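Putative isocitrate dehydrogenase, NAD-dependent (Methylococcus capsulatus, PDB 6LKY) binds NAD and is probably an NAD-dependent isocitrate dehydrogenase that uses a magnesium ion in converting isocitrate to 2-oxoglutarate. Local coordinates at residues A[211-214]-A[219-222]; A[154-157]-A[162-165]; A[116-121]-A[249-254]; A[283-288]-A[295-300]. The protein carries 1 engineered substitution. One frame throughout, in Å; residues are numbered along the deposited sequence. Where two conformers were deposited one is given.

Contact 1 (A[211-214]-A[219-222]); sequences MQMV and RFDV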
loop_
_atom_site.group_PDB
_atom_site.type_symbol
_atom_site.label_atom_id
_atom_site.label_comp_id
_atom_site.label_asym_id
_atom_site.label_seq_id
_atom_site.Cartn_x
_atom_site.Cartn_y
_atom_site.Cartn_z
ATOM N N MET A 211 1.705 -6.310 -4.401
ATOM C CA MET A 211 1.169 -7.416 -5.201
ATOM C C MET A 211 1.693 -8.757 -4.687
ATOM O O MET A 211 0.925 -9.705 -4.474
ATOM C CB MET A 211 1.536 -7.216 -6.675
ATOM C CG MET A 211 1.203 -8.395 -7.606
ATOM S SD MET A 211 2.447 -9.717 -7.522
ATOM C CE MET A 211 3.909 -8.891 -8.208
ATOM N N GLN A 212 3.001 -8.830 -4.431
ATOM C CA GLN A 212 3.618 -10.076 -3.985
ATOM C C GLN A 212 3.101 -10.483 -2.611
ATOM O O GLN A 212 2.882 -11.675 -2.351
ATOM C CB GLN A 212 5.145 -9.923 -3.970
ATOM C CG GLN A 212 5.778 -10.046 -5.377
ATOM C CD GLN A 212 7.181 -9.418 -5.498
ATOM O OE1 GLN A 212 7.876 -9.224 -4.499
ATOM N NE2 GLN A 212 7.592 -9.091 -6.736
ATOM N N MET A 213 2.848 -9.506 -1.738
ATOM C CA MET A 213 2.315 -9.828 -0.419
ATOM C C MET A 213 0.912 -10.408 -0.516
ATOM O O MET A 213 0.570 -11.339 0.229
ATOM C CB MET A 213 2.314 -8.596 0.475
ATOM C CG MET A 213 3.695 -8.196 0.931
ATOM S SD MET A 213 3.667 -6.835 2.115
ATOM C CE MET A 213 2.891 -7.696 3.502
ATOM N N VAL A 214 0.072 -9.893 -1.420
ATOM C CA VAL A 214 -1.265 -10.502 -1.469
ATOM C C VAL A 214 -1.245 -11.867 -2.171
ATOM O O VAL A 214 -2.100 -12.716 -1.891
ATOM C CB VAL A 214 -2.326 -9.590 -2.116
ATOM C CG1 VAL A 214 -2.523 -8.326 -1.301
ATOM C CG2 VAL A 214 -1.992 -9.278 -3.565
ATOM N N ARG A 219 6.878 -15.708 0.846
ATOM C CA ARG A 219 8.208 -15.304 0.416
ATOM C C ARG A 219 8.852 -14.309 1.367
ATOM O O ARG A 219 10.050 -14.051 1.235
ATOM C CB ARG A 219 8.186 -14.697 -0.990
ATOM C CG ARG A 219 8.040 -15.669 -2.166
ATOM C CD ARG A 219 8.749 -15.118 -3.396
ATOM N NE ARG A 219 8.615 -15.939 -4.611
ATOM C CZ ARG A 219 7.782 -15.668 -5.622
ATOM N NH1 ARG A 219 7.002 -14.584 -5.580
ATOM N NH2 ARG A 219 7.670 -16.507 -6.635
ATOM N N PHE A 220 8.089 -13.702 2.271
ATOM C CA PHE A 220 8.591 -12.600 3.072
ATOM C C PHE A 220 8.990 -13.070 4.459
ATOM O O PHE A 220 8.341 -13.933 5.059
ATOM C CB PHE A 220 7.545 -11.488 3.187
ATOM C CG PHE A 220 7.336 -10.751 1.907
ATOM C CD1 PHE A 220 8.203 -9.745 1.521
ATOM C CD2 PHE A 220 6.300 -11.094 1.071
ATOM C CE1 PHE A 220 8.014 -9.075 0.327
ATOM C CE2 PHE A 220 6.106 -10.435 -0.125
ATOM C CZ PHE A 220 6.959 -9.428 -0.500
ATOM N N ASP A 221 10.053 -12.444 4.972
ATOM C CA ASP A 221 10.617 -12.753 6.273
ATOM C C ASP A 221 10.648 -11.483 7.120
ATOM O O ASP A 221 9.661 -11.150 7.782
ATOM C CB ASP A 221 12.012 -13.367 6.083
ATOM C CG ASP A 221 12.479 -14.163 7.282
ATOM O OD1 ASP A 221 11.777 -14.178 8.314
ATOM O OD2 ASP A 221 13.554 -14.792 7.179
ATOM N N VAL A 222 11.759 -10.754 7.104
ATOM C CA VAL A 222 11.808 -9.412 7.672
ATOM C C VAL A 222 11.718 -8.418 6.526
ATOM O O VAL A 222 12.444 -8.549 5.538
ATOM C CB VAL A 222 13.090 -9.187 8.491
ATOM C CG1 VAL A 222 13.109 -7.766 9.055
ATOM C CG2 VAL A 222 13.192 -10.230 9.603
#
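Phe220 drives its ring against the last turns of helix 206-215, where Met213 and Gln212 receive it. The sulfur interaction comes first: Met213 SD sits 5.0 Å from the centroid of the Phe220 ring and only 12° off its normal, a Met-aromatic contact. CG of Met213 stands beside the backbone N and anti to the carbonyl carbon, and an extended chi2 (-174°) carries SD out to the ring; the bend at chi3 turns only the terminal CE. Met213 crosses Phe220 at about a right angle.

Apolar contact lies one carbon nearer the helix. Met213 CG meets Phe220 CE2 at 3.5 Å, with CZ of the same ring a little farther away. On the Gln212 side, CB touches Phe220 CZ at 3.9 Å, and the backbone carbon C of Gln212 lies at the ring edge, close to its plane. Folded back in this way, the loop between helix 206-215 and strand 222-225 covers the helix's C-terminal end, within the alpha/beta layering of the isocitrate and isopropylmalate dehydrogenase fold. Beyond Phe220, strand 222-225 enters the large mixed sheet beside strands 111-117 and 168-173.

The Gln212 amide plane is turned 27° from the Phe220 ring, and its OE1 accepts a hydrogen bond from Arg204 NE. Met213 also packs on Leu233, Leu236 and Ala237 of helix 227-240, while neighbouring Met211 touches NAD.

Contact 2 (A[154-157]-A[162-165]); sequences IRYA and RRAR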
loop_
_atom_site.group_PDB
_atom_site.type_symbol
_atom_site.label_atom_id
_atom_site.label_comp_id
_atom_site.label_asym_id
_atom_site.label_seq_id
_atom_site.Cartn_x
_atom_site.Cartn_y
_atom_site.Cartn_z
ATOM N N ILE A 154 17.946 0.213 9.517
ATOM C CA ILE A 154 18.334 -0.965 8.743
ATOM C C ILE A 154 19.209 -1.902 9.582
ATOM O O ILE A 154 19.050 -3.137 9.527
ATOM C CB ILE A 154 19.017 -0.549 7.426
ATOM C CG1 ILE A 154 17.999 0.146 6.497
ATOM C CG2 ILE A 154 19.654 -1.788 6.737
ATOM C CD1 ILE A 154 18.619 1.159 5.508
ATOM N N ARG A 155 20.128 -1.346 10.389
ATOM C CA ARG A 155 20.858 -2.195 11.323
ATOM C C ARG A 155 19.909 -2.872 12.303
ATOM O O ARG A 155 20.100 -4.049 12.636
ATOM C CB ARG A 155 21.914 -1.391 12.084
ATOM C CG ARG A 155 23.067 -0.917 11.227
ATOM C CD ARG A 155 24.331 -0.728 12.034
ATOM N NE ARG A 155 25.484 -0.587 11.151
ATOM C CZ ARG A 155 25.982 0.586 10.783
ATOM N NH1 ARG A 155 25.444 1.705 11.256
ATOM N NH2 ARG A 155 27.030 0.641 9.969
ATOM N N TYR A 156 18.883 -2.153 12.789
ATOM C CA TYR A 156 17.920 -2.801 13.674
ATOM C C TYR A 156 17.272 -3.992 12.990
ATOM O O TYR A 156 17.070 -5.033 13.621
ATOM C CB TYR A 156 16.832 -1.833 14.152
ATOM C CG TYR A 156 15.903 -2.482 15.174
ATOM C CD1 TYR A 156 14.911 -3.367 14.780
ATOM C CD2 TYR A 156 16.044 -2.225 16.529
ATOM C CE1 TYR A 156 14.091 -3.980 15.698
ATOM C CE2 TYR A 156 15.215 -2.823 17.460
ATOM C CZ TYR A 156 14.249 -3.704 17.037
ATOM O OH TYR A 156 13.416 -4.315 17.950
ATOM N N ALA A 157 16.920 -3.855 11.706
ATOM C CA ALA A 157 16.271 -4.966 11.014
ATOM C C ALA A 157 17.204 -6.177 10.911
ATOM O O ALA A 157 16.786 -7.316 11.143
ATOM C CB ALA A 157 15.795 -4.526 9.622
ATOM N N ARG A 162 18.894 -11.598 13.040
ATOM C CA ARG A 162 19.827 -12.509 13.712
ATOM C C ARG A 162 19.254 -13.008 15.032
ATOM O O ARG A 162 19.139 -14.216 15.268
ATOM C CB ARG A 162 21.170 -11.826 13.971
ATOM C CG ARG A 162 22.128 -11.835 12.822
ATOM C CD ARG A 162 23.511 -11.414 13.298
ATOM N NE ARG A 162 24.469 -11.439 12.201
ATOM C CZ ARG A 162 25.555 -10.676 12.142
ATOM N NH1 ARG A 162 25.824 -9.824 13.122
ATOM N NH2 ARG A 162 26.364 -10.757 11.096
ATOM N N ARG A 163 18.880 -12.072 15.904
ATOM C CA ARG A 163 18.392 -12.408 17.233
ATOM C C ARG A 163 17.167 -13.313 17.170
ATOM O O ARG A 163 16.999 -14.194 18.020
ATOM C CB ARG A 163 18.093 -11.101 17.968
ATOM C CG ARG A 163 17.671 -11.179 19.413
ATOM C CD ARG A 163 17.796 -9.773 20.044
ATOM N NE ARG A 163 16.791 -8.830 19.538
ATOM C CZ ARG A 163 17.052 -7.774 18.764
ATOM N NH1 ARG A 163 18.295 -7.502 18.382
ATOM N NH2 ARG A 163 16.063 -6.986 18.365
ATOM N N ALA A 164 16.314 -13.130 16.166
ATOM C CA ALA A 164 15.115 -13.940 16.014
ATOM C C ALA A 164 15.350 -15.170 15.152
ATOM O O ALA A 164 14.401 -15.927 14.903
ATOM C CB ALA A 164 13.980 -13.100 15.420
ATOM N N ARG A 165 16.588 -15.374 14.689
ATOM C CA ARG A 165 16.957 -16.496 13.822
ATOM C C ARG A 165 16.109 -16.519 12.555
ATOM O O ARG A 165 15.641 -17.568 12.110
ATOM C CB ARG A 165 16.883 -17.835 14.564
ATOM C CG ARG A 165 18.173 -18.180 15.331
ATOM C CD ARG A 165 18.969 -19.312 14.655
ATOM N NE ARG A 165 20.195 -19.660 15.382
ATOM C CZ ARG A 165 21.426 -19.602 14.877
ATOM N NH1 ARG A 165 21.623 -19.229 13.619
ATOM N NH2 ARG A 165 22.470 -19.942 15.629
#
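Tyr156 and Arg163 meet along one flank of helix 147-163, seven residues or about two turns apart. Take Arg163 outward from its backbone. CB is directed toward the earlier turn, and CG continues anti to the backbone N. The chain stays extended to CD, then bends at chi3 (70°), which turns the guanidinium back toward the hydroxyl end of the tyrosine. NE and CZ follow; CZ ends 5.7 Å from the centroid of the Tyr156 ring, 28° off its normal, a long cation-pi approach that can be at most weakly attractive. The atom that touches is NH2, 3.8 Å from Tyr156 OH and 4.0 Å from Tyr156 CZ. The phenol oxygen lies at the edge of the guanidinium, near its plane, while the two flat groups are turned 74° to each other.

Arg163 is on the last turn of helix 147-163, which is closed by a Schellman motif: Arg165 takes a positive phi, and its N bonds to Arg162 O at 2.9 Å. The Tyr156 side chain packs on Ala92, Val94 and Val115 of the sheet and on Tyr91 of the loop before it, whereas Arg163 lies at the exposed surface. On another flank of the helix, Arg162 and Arg155 form salt bridges to Asp198 and Glu195.

Contact 3 (A[116-121]-A[249-254]); sequences RENTEG and GANIGT
Where strand 111-117 of the central mixed sheet gives way to a loop, Asn118 reaches across to Asn251 on strand 248-252, close to the NAD-binding region. Asn118 ND2 donates to Asn251 OD1 at 2.7 Å, with an N-H...O angle of 157°. The donor arrives in the carbonyl plane, on a lone pair of OD1, at a C=O...N angle of 128°. Although the side chains cross at about a right angle, their amide planes are only 12° apart, so the bond runs nearly within both.

Both amides are gripped further. Asn118 ND2 also bonds to Leu90 O and Asn118 OD1 accepts from Asn93 ND2; Asn251 ND2 donates to Leu258 O and to Glu260, itself an NAD-binding residue. These partners fix the rotation of the two buried amides.

Just past Asn118 the loop is tied down by Glu117. Its OE1 takes Glu120 N (2.8 Å) on the syn lone pair, and its OE2 receives Thr119 N from above the carboxylate plane. Within the sheet, strand 92-98 runs between strands 111-117 and 248-252, antiparallel to each, so the asparagine pair passes across the start of that strand, with Arg85 of helix 80-87 packed against Asn118.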
loop_
_atom_site.group_PDB
_atom_site.type_symbol
_atom_site.label_atom_id
_atom_site.label_comp_id
_atom_site.label_asym_id
_atom_site.label_seq_id
_atom_site.Cartn_x
_atom_site.Cartn_y
_atom_site.Cartn_z
ATOM N N ARG A 116 9.559 -0.896 10.553
ATOM C CA ARG A 116 9.219 0.391 9.967
ATOM C C ARG A 116 9.987 1.487 10.690
ATOM O O ARG A 116 9.930 1.588 11.925
ATOM C CB ARG A 116 7.698 0.655 10.028
ATOM C CG ARG A 116 7.324 2.027 10.612
ATOM C CD ARG A 116 6.108 2.695 10.010
ATOM N NE ARG A 116 4.913 2.466 10.790
ATOM C CZ ARG A 116 3.948 3.351 11.036
ATOM N NH1 ARG A 116 4.020 4.608 10.613
ATOM N NH2 ARG A 116 2.909 2.974 11.765
ATOM N N GLU A 117 10.730 2.277 9.917
ATOM C CA GLU A 117 11.302 3.508 10.437
ATOM C C GLU A 117 10.190 4.381 11.004
ATOM O O GLU A 117 9.157 4.590 10.367
ATOM C CB GLU A 117 12.062 4.251 9.332
ATOM C CG GLU A 117 13.104 5.242 9.859
ATOM C CD GLU A 117 12.480 6.457 10.545
ATOM O OE1 GLU A 117 11.500 7.023 9.992
ATOM O OE2 GLU A 117 12.959 6.840 11.641
ATOM N N ASN A 118 10.406 4.894 12.206
ATOM C CA ASN A 118 9.311 5.363 13.027
ATOM C C ASN A 118 9.372 6.847 13.327
ATOM O O ASN A 118 8.468 7.355 13.998
ATOM C CB ASN A 118 9.309 4.581 14.350
ATOM C CG ASN A 118 7.916 4.262 14.862
ATOM O OD1 ASN A 118 6.943 4.235 14.106
ATOM N ND2 ASN A 118 7.824 3.976 16.160
ATOM N N THR A 119 10.395 7.566 12.856
ATOM C CA THR A 119 10.594 8.940 13.286
ATOM C C THR A 119 10.658 9.975 12.168
ATOM O O THR A 119 10.556 11.166 12.473
ATOM C CB THR A 119 11.882 9.071 14.128
ATOM O OG1 THR A 119 13.015 8.696 13.338
ATOM C CG2 THR A 119 11.817 8.201 15.379
ATOM N N GLU A 120 10.859 9.586 10.905
ATOM C CA GLU A 120 10.997 10.613 9.864
ATOM C C GLU A 120 10.215 10.240 8.598
ATOM O O GLU A 120 9.060 9.801 8.693
ATOM C CB GLU A 120 12.489 10.865 9.573
ATOM C CG GLU A 120 13.319 9.592 9.315
ATOM C CD GLU A 120 14.813 9.860 9.066
ATOM O OE1 GLU A 120 15.366 10.809 9.673
ATOM O OE2 GLU A 120 15.447 9.104 8.283
ATOM N N GLY A 121 10.804 10.421 7.410
ATOM C CA GLY A 121 10.052 10.176 6.180
ATOM C C GLY A 121 8.905 11.161 6.042
ATOM O O GLY A 121 9.039 12.351 6.359
ATOM N N GLY A 249 2.155 -4.004 17.623
ATOM C CA GLY A 249 3.385 -3.336 17.266
ATOM C C GLY A 249 4.141 -2.870 18.493
ATOM O O GLY A 249 3.534 -2.486 19.505
ATOM N N ALA A 250 5.468 -2.967 18.424
ATOM C CA ALA A 250 6.374 -2.447 19.442
ATOM C C ALA A 250 7.165 -1.273 18.884
ATOM O O ALA A 250 7.788 -1.398 17.829
ATOM C CB ALA A 250 7.343 -3.530 19.912
ATOM N N ASN A 251 7.146 -0.141 19.584
ATOM C CA ASN A 251 7.960 1.027 19.259
ATOM C C ASN A 251 9.187 1.025 20.165
ATOM O O ASN A 251 9.072 1.262 21.372
ATOM C CB ASN A 251 7.165 2.322 19.434
ATOM C CG ASN A 251 5.870 2.340 18.629
ATOM O OD1 ASN A 251 5.836 2.820 17.493
ATOM N ND2 ASN A 251 4.793 1.845 19.224
ATOM N N ILE A 252 10.354 0.759 19.586
ATOM C CA ILE A 252 11.596 0.555 20.323
ATOM C C ILE A 252 12.574 1.693 20.051
ATOM O O ILE A 252 12.881 2.007 18.888
ATOM C CB ILE A 252 12.244 -0.789 19.955
ATOM C CG1 ILE A 252 11.228 -1.927 20.069
ATOM C CG2 ILE A 252 13.488 -1.028 20.815
ATOM C CD1 ILE A 252 10.648 -2.094 21.472
ATOM N N GLY A 253 13.087 2.282 21.132
ATOM C CA GLY A 253 14.293 3.076 21.112
ATOM C C GLY A 253 15.310 2.483 22.077
ATOM O O GLY A 253 15.051 1.485 22.754
ATOM N N THR A 254 16.483 3.119 22.128
ATOM C CA THR A 254 17.536 2.612 23.002
ATOM C C THR A 254 17.154 2.717 24.475
ATOM O O THR A 254 17.592 1.894 25.285
ATOM C CB THR A 254 18.842 3.367 22.757
ATOM O OG1 THR A 254 18.670 4.747 23.114
ATOM C CG2 THR A 254 19.252 3.266 21.301
#

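Contact 4 (A[283-288]-A[295-300]); sequences AGAMML and DAARRI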
loop_
_atom_site.group_PDB
_atom_site.type_symbol
_atom_site.label_atom_id
_atom_site.label_comp_id
_atom_site.label_asym_id
_atom_site.label_seq_id
_atom_site.Cartn_x
_atom_site.Cartn_y
_atom_site.Cartn_z
ATOM N N ALA A 283 -0.061 -7.054 22.018
ATOM C CA ALA A 283 0.834 -5.965 22.400
ATOM C C ALA A 283 1.334 -6.165 23.823
ATOM O O ALA A 283 2.520 -5.952 24.114
ATOM C CB ALA A 283 0.128 -4.608 22.256
ATOM N N GLY A 284 0.436 -6.582 24.719
ATOM C CA GLY A 284 0.853 -6.947 26.065
ATOM C C GLY A 284 1.889 -8.058 26.079
ATOM O O GLY A 284 2.851 -8.013 26.843
ATOM N N ALA A 285 1.681 -9.093 25.265
ATOM C CA ALA A 285 2.681 -10.159 25.172
ATOM C C ALA A 285 4.042 -9.603 24.760
ATOM O O ALA A 285 5.073 -9.924 25.372
ATOM C CB ALA A 285 2.225 -11.246 24.192
ATOM N N MET A 286 4.065 -8.764 23.714
ATOM C CA MET A 286 5.332 -8.196 23.251
ATOM C C MET A 286 5.980 -7.367 24.350
ATOM O O MET A 286 7.203 -7.422 24.549
ATOM C CB MET A 286 5.110 -7.325 22.009
ATOM C CG MET A 286 4.627 -8.045 20.764
ATOM S SD MET A 286 4.619 -6.946 19.315
ATOM C CE MET A 286 6.374 -6.887 18.959
ATOM N N MET A 287 5.165 -6.599 25.081
ATOM C CA MET A 287 5.675 -5.807 26.191
ATOM C C MET A 287 6.276 -6.707 27.271
ATOM O O MET A 287 7.378 -6.446 27.771
ATOM C CB MET A 287 4.551 -4.947 26.771
ATOM C CG MET A 287 4.992 -4.006 27.883
ATOM S SD MET A 287 3.702 -2.844 28.386
ATOM C CE MET A 287 2.473 -3.961 29.076
ATOM N N LEU A 288 5.569 -7.783 27.635
ATOM C CA LEU A 288 6.080 -8.684 28.670
ATOM C C LEU A 288 7.416 -9.281 28.259
ATOM O O LEU A 288 8.362 -9.309 29.054
ATOM C CB LEU A 288 5.073 -9.800 28.978
ATOM C CG LEU A 288 3.785 -9.387 29.703
ATOM C CD1 LEU A 288 3.087 -10.576 30.350
ATOM C CD2 LEU A 288 4.058 -8.302 30.722
ATOM N N ASP A 295 8.197 -16.062 29.505
ATOM C CA ASP A 295 7.280 -17.177 29.714
ATOM C C ASP A 295 5.834 -16.696 29.802
ATOM O O ASP A 295 4.929 -17.311 29.225
ATOM C CB ASP A 295 7.669 -17.951 30.971
ATOM C CG ASP A 295 6.647 -18.992 31.329
ATOM O OD1 ASP A 295 6.494 -19.951 30.537
ATOM O OD2 ASP A 295 5.959 -18.817 32.364
ATOM N N ALA A 296 5.588 -15.630 30.570
ATOM C CA ALA A 296 4.263 -15.018 30.608
ATOM C C ALA A 296 3.806 -14.572 29.221
ATOM O O ALA A 296 2.631 -14.735 28.862
ATOM C CB ALA A 296 4.267 -13.832 31.567
ATOM N N ALA A 297 4.716 -13.976 28.441
ATOM C CA ALA A 297 4.395 -13.591 27.067
ATOM C C ALA A 297 3.967 -14.802 26.239
ATOM O O ALA A 297 2.963 -14.760 25.512
ATOM C CB ALA A 297 5.599 -12.893 26.431
ATOM N N ARG A 298 4.720 -15.900 26.344
ATOM C CA ARG A 298 4.401 -17.094 25.566
ATOM C C ARG A 298 3.076 -17.702 26.012
ATOM O O ARG A 298 2.317 -18.227 25.186
ATOM C CB ARG A 298 5.539 -18.109 25.682
ATOM C CG ARG A 298 6.773 -17.752 24.856
ATOM C CD ARG A 298 7.803 -18.873 24.869
ATOM N NE ARG A 298 8.529 -18.946 26.137
ATOM C CZ ARG A 298 9.740 -18.431 26.344
ATOM N NH1 ARG A 298 10.379 -17.799 25.365
ATOM N NH2 ARG A 298 10.316 -18.551 27.533
ATOM N N ARG A 299 2.786 -17.643 27.318
ATOM C CA ARG A 299 1.515 -18.149 27.834
ATOM C C ARG A 299 0.341 -17.315 27.331
ATOM O O ARG A 299 -0.702 -17.865 26.945
ATOM C CB ARG A 299 1.550 -18.191 29.365
ATOM C CG ARG A 299 2.453 -19.299 29.905
ATOM C CD ARG A 299 2.738 -19.156 31.399
ATOM N NE ARG A 299 1.503 -19.166 32.171
ATOM C CZ ARG A 299 1.240 -18.327 33.166
ATOM N NH1 ARG A 299 2.146 -17.432 33.524
ATOM N NH2 ARG A 299 0.080 -18.398 33.812
ATOM N N ILE A 300 0.501 -15.990 27.305
ATOM C CA ILE A 300 -0.530 -15.139 26.714
ATOM C C ILE A 300 -0.765 -15.535 25.260
ATOM O O ILE A 300 -1.912 -15.709 24.816
ATOM C CB ILE A 300 -0.137 -13.653 26.830
ATOM C CG1 ILE A 300 -0.249 -13.165 28.268
ATOM C CG2 ILE A 300 -1.023 -12.782 25.930
ATOM C CD1 ILE A 300 0.261 -11.749 28.459
#
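Leu288, Ala285 and Ala297 give up the most surface where helices 278-290 and 294-310 face each other. Leu288 reaches toward the partner helix and lays CD1 between two side chains, 3.6 Å from Ile300 CD1 and 3.7 Å from Ala296 CB. With CG beside the backbone N and anti to the carbonyl carbon (chi1 -70°), its branch is carried across Ile300 at about a right angle. Nearer the backbone, Leu288 CB meets Ala297 CB at 4.0 Å.

The alanines let the backbones come close. Ala285 and Ala297 have their CA atoms 4.3 Å apart, and the methyl CB of Ala297 lies 3.2 Å from Ala285 O, a tight fit of methyl against carbonyl. Ala285 CB in turn rests 4.0 Å from Ile300 CG2, the branch that stands anti to the backbone N.

On its other side helix 278-290 leans on the sheet, with Met286 and Met287 on Phe259 of strand 257-261. Helix 294-310 is fastened at Arg299, which donates to Thr27 O and Val337 O. The short segment axes pass 7.9 Å apart at 162°, the close, nearly antiparallel packing of a helical hairpin with small residues at its crossing point, here with helix 278-290 against the large mixed sheet and helix 294-310 packed on it.

Contact 3 lies nearest the chain's centre and, through its long loop, encloses contacts 1 and 2, while contact 4 follows later in the sequence. Neighbours touch: Val222 CG1 of contact 1 is 4.2 Å from Ala157 CB of contact 2, and Tyr156 OH of contact 2 is 3.9 Å from Ile252 CG1 of contact 3. Met286 CE of contact 4 then reaches Ala250 CB of contact 3 at 3.6 Å, setting helix 278-290 of the hairpin against strand 248-252. Contacts 1 and 4 stand farthest apart, with centres about 26 Å from each other. A bound NAD lies about 7 Å from the Asn251 side chain, and a bound NAD at a separate place lies about 4 Å from that of Gln212.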